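Local coordinates for endoglucanase A (Clostridium acetobutylicum, PDB 3IK2), which probably hydrolyses internal beta-1,4-glucosidic bonds of cellulose, as a secreted endoglucanase of glycoside hydrolase family 44, at residues Glu180-Pro185 with Asn233-Ser238. Sequence-based numbering, arbitrary orientation.
Sequences EPSLWP and NDFNSS
Two neighbouring loops of the TIM-like barrel meet here, one following strand 174-177 and the other following strand 220-226 and the short helix 229-234. The first runs as a 3-10 turn through residues 181-183. In the second, Phe235 takes a positive phi as the chain leaves helix 229-234. Ser182 carries most of the contact from the first loop. Ser182 CB sits over one face of the Phe235 ring, 3.6 Å from the ring centroid and 16° off the normal, a CH-pi contact. The ring reaches it with CG anti to the backbone N (chi1 -159°). Pro181 comes to the rim of the same ring, near its plane, with CG 3.9 Å from Phe235 CZ. Phe251 stacks with Phe235, and Val201 of helix 198-215 touches both Pro181 and Phe235. Beside the ring, Ser182 OG lies 3.3 Å from Asn236 CB. The Asn236 amide extends further, toward the 3-10 turn. Asn236 ND2 gives a weak but nearly straight hydrogen bond to Ser182 O (3.5 Å, 166°). Asn236 ND2 also lies 3.5 Å from Leu183 CD2. Asp234 OD2 accepts from Ser237 N at 3.1 Å, an Asx motif, met from above the carboxylate plane. The contact is thus packing of Ser182 and Pro181 on the Phe235 ring, with Asn236 beside it. The amide's stronger bond, from OD1, goes to Ser230 OG, which probably sets its orientation more than Ser182 does.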
loop_
_atom_site.group_PDB
_atom_site.type_symbol
_atom_site.label_atom_id
_atom_site.label_comp_id
_atom_site.label_asym_id
_atom_site.label_seq_id
_atom_site.Cartn_x
_atom_site.Cartn_y
_atom_site.Cartn_z
ATOM N N GLU A 180 3.462 2.631 12.041
ATOM C CA GLU A 180 4.566 1.814 12.608
ATOM C C GLU A 180 4.808 1.956 14.121
ATOM O O GLU A 180 5.906 2.323 14.555
ATOM C CB GLU A 180 5.858 2.021 11.821
ATOM C CG GLU A 180 5.675 1.691 10.347
ATOM C CD GLU A 180 6.914 1.829 9.565
ATOM O OE1 GLU A 180 7.952 2.251 10.145
ATOM O OE2 GLU A 180 6.863 1.525 8.354
ATOM N N PRO A 181 3.785 1.603 14.921
ATOM C CA PRO A 181 3.766 1.796 16.371
ATOM C C PRO A 181 4.883 1.067 17.157
ATOM O O PRO A 181 5.372 1.608 18.165
ATOM C CB PRO A 181 2.368 1.298 16.768
ATOM C CG PRO A 181 1.989 0.379 15.683
ATOM C CD PRO A 181 2.547 0.956 14.442
ATOM N N SER A 182 5.285 -0.133 16.725
ATOM C CA SER A 182 6.379 -0.835 17.402
ATOM C C SER A 182 7.735 -0.153 17.136
ATOM O O SER A 182 8.725 -0.420 17.825
ATOM C CB SER A 182 6.400 -2.332 17.031
ATOM O OG SER A 182 7.013 -2.589 15.774
ATOM N N LEU A 183 7.778 0.749 16.144
ATOM C CA LEU A 183 8.968 1.545 15.923
ATOM C C LEU A 183 8.900 2.924 16.576
ATOM O O LEU A 183 9.801 3.703 16.413
ATOM C CB LEU A 183 9.251 1.691 14.417
ATOM C CG LEU A 183 9.647 0.412 13.700
ATOM C CD1 LEU A 183 10.153 0.734 12.268
ATOM C CD2 LEU A 183 10.693 -0.328 14.524
ATOM N N TRP A 184 7.848 3.230 17.324
ATOM C CA TRP A 184 7.769 4.556 17.954
ATOM C C TRP A 184 9.019 4.916 18.751
ATOM O O TRP A 184 9.478 6.030 18.629
ATOM C CB TRP A 184 6.540 4.708 18.846
ATOM C CG TRP A 184 5.258 4.924 18.110
ATOM C CD1 TRP A 184 5.101 5.419 16.834
ATOM C CD2 TRP A 184 3.944 4.661 18.602
ATOM N NE1 TRP A 184 3.773 5.459 16.499
ATOM C CE2 TRP A 184 3.032 5.018 17.570
ATOM C CE3 TRP A 184 3.444 4.143 19.799
ATOM C CZ2 TRP A 184 1.642 4.883 17.710
ATOM C CZ3 TRP A 184 2.045 3.987 19.929
ATOM C CH2 TRP A 184 1.176 4.356 18.895
ATOM N N PRO A 185 9.561 3.984 19.583
ATOM C CA PRO A 185 10.754 4.325 20.391
ATOM C C PRO A 185 12.041 4.560 19.601
ATOM O O PRO A 185 12.927 5.264 20.086
ATOM C CB PRO A 185 10.926 3.102 21.317
ATOM C CG PRO A 185 10.299 1.974 20.564
ATOM C CD PRO A 185 9.111 2.597 19.844
ATOM N N ASN A 233 5.208 -10.507 13.755
ATOM C CA ASN A 233 5.593 -11.762 14.384
ATOM C C ASN A 233 5.351 -11.637 15.886
ATOM O O ASN A 233 4.408 -12.236 16.426
ATOM C CB ASN A 233 7.059 -12.080 13.981
ATOM C CG ASN A 233 7.622 -13.374 14.603
ATOM O OD1 ASN A 233 8.851 -13.596 14.581
ATOM N ND2 ASN A 233 6.760 -14.213 15.138
ATOM N N ASP A 234 6.151 -10.802 16.544
ATOM C CA ASP A 234 6.064 -10.630 17.989
ATOM C C ASP A 234 6.033 -9.157 18.388
ATOM O O ASP A 234 6.466 -8.772 19.480
ATOM C CB ASP A 234 7.193 -11.407 18.695
ATOM C CG ASP A 234 8.594 -10.982 18.270
ATOM O OD1 ASP A 234 9.561 -11.574 18.779
ATOM O OD2 ASP A 234 8.768 -10.079 17.427
ATOM N N PHE A 235 5.451 -8.345 17.499
ATOM C CA PHE A 235 5.375 -6.876 17.663
ATOM C C PHE A 235 6.740 -6.266 17.995
ATOM O O PHE A 235 6.868 -5.419 18.899
ATOM C CB PHE A 235 4.276 -6.479 18.655
ATOM C CG PHE A 235 3.801 -5.037 18.511
ATOM C CD1 PHE A 235 3.466 -4.509 17.258
ATOM C CD2 PHE A 235 3.699 -4.218 19.626
ATOM C CE1 PHE A 235 3.001 -3.180 17.123
ATOM C CE2 PHE A 235 3.260 -2.882 19.503
ATOM C CZ PHE A 235 2.923 -2.365 18.251
ATOM N N ASN A 236 7.754 -6.709 17.233
ATOM C CA ASN A 236 9.142 -6.229 17.342
ATOM C C ASN A 236 9.725 -6.462 18.762
ATOM O O ASN A 236 10.156 -5.514 19.452
ATOM C CB ASN A 236 9.204 -4.742 16.934
ATOM C CG ASN A 236 10.619 -4.264 16.617
ATOM O OD1 ASN A 236 11.460 -5.039 16.180
ATOM N ND2 ASN A 236 10.873 -2.972 16.809
ATOM N N SER A 237 9.707 -7.725 19.191
ATOM C CA SER A 237 10.098 -8.131 20.544
ATOM C C SER A 237 9.463 -7.257 21.635
ATOM O O SER A 237 10.135 -6.704 22.506
ATOM C CB SER A 237 11.618 -8.185 20.704
ATOM O OG SER A 237 12.221 -8.589 19.504
ATOM N N SER A 238 8.145 -7.140 21.567
ATOM C CA SER A 238 7.404 -6.376 22.544
ATOM C C SER A 238 7.600 -6.984 23.936
ATOM O O SER A 238 7.541 -8.214 24.083
ATOM C CB SER A 238 5.936 -6.349 22.145
ATOM O OG SER A 238 5.215 -5.446 22.953
#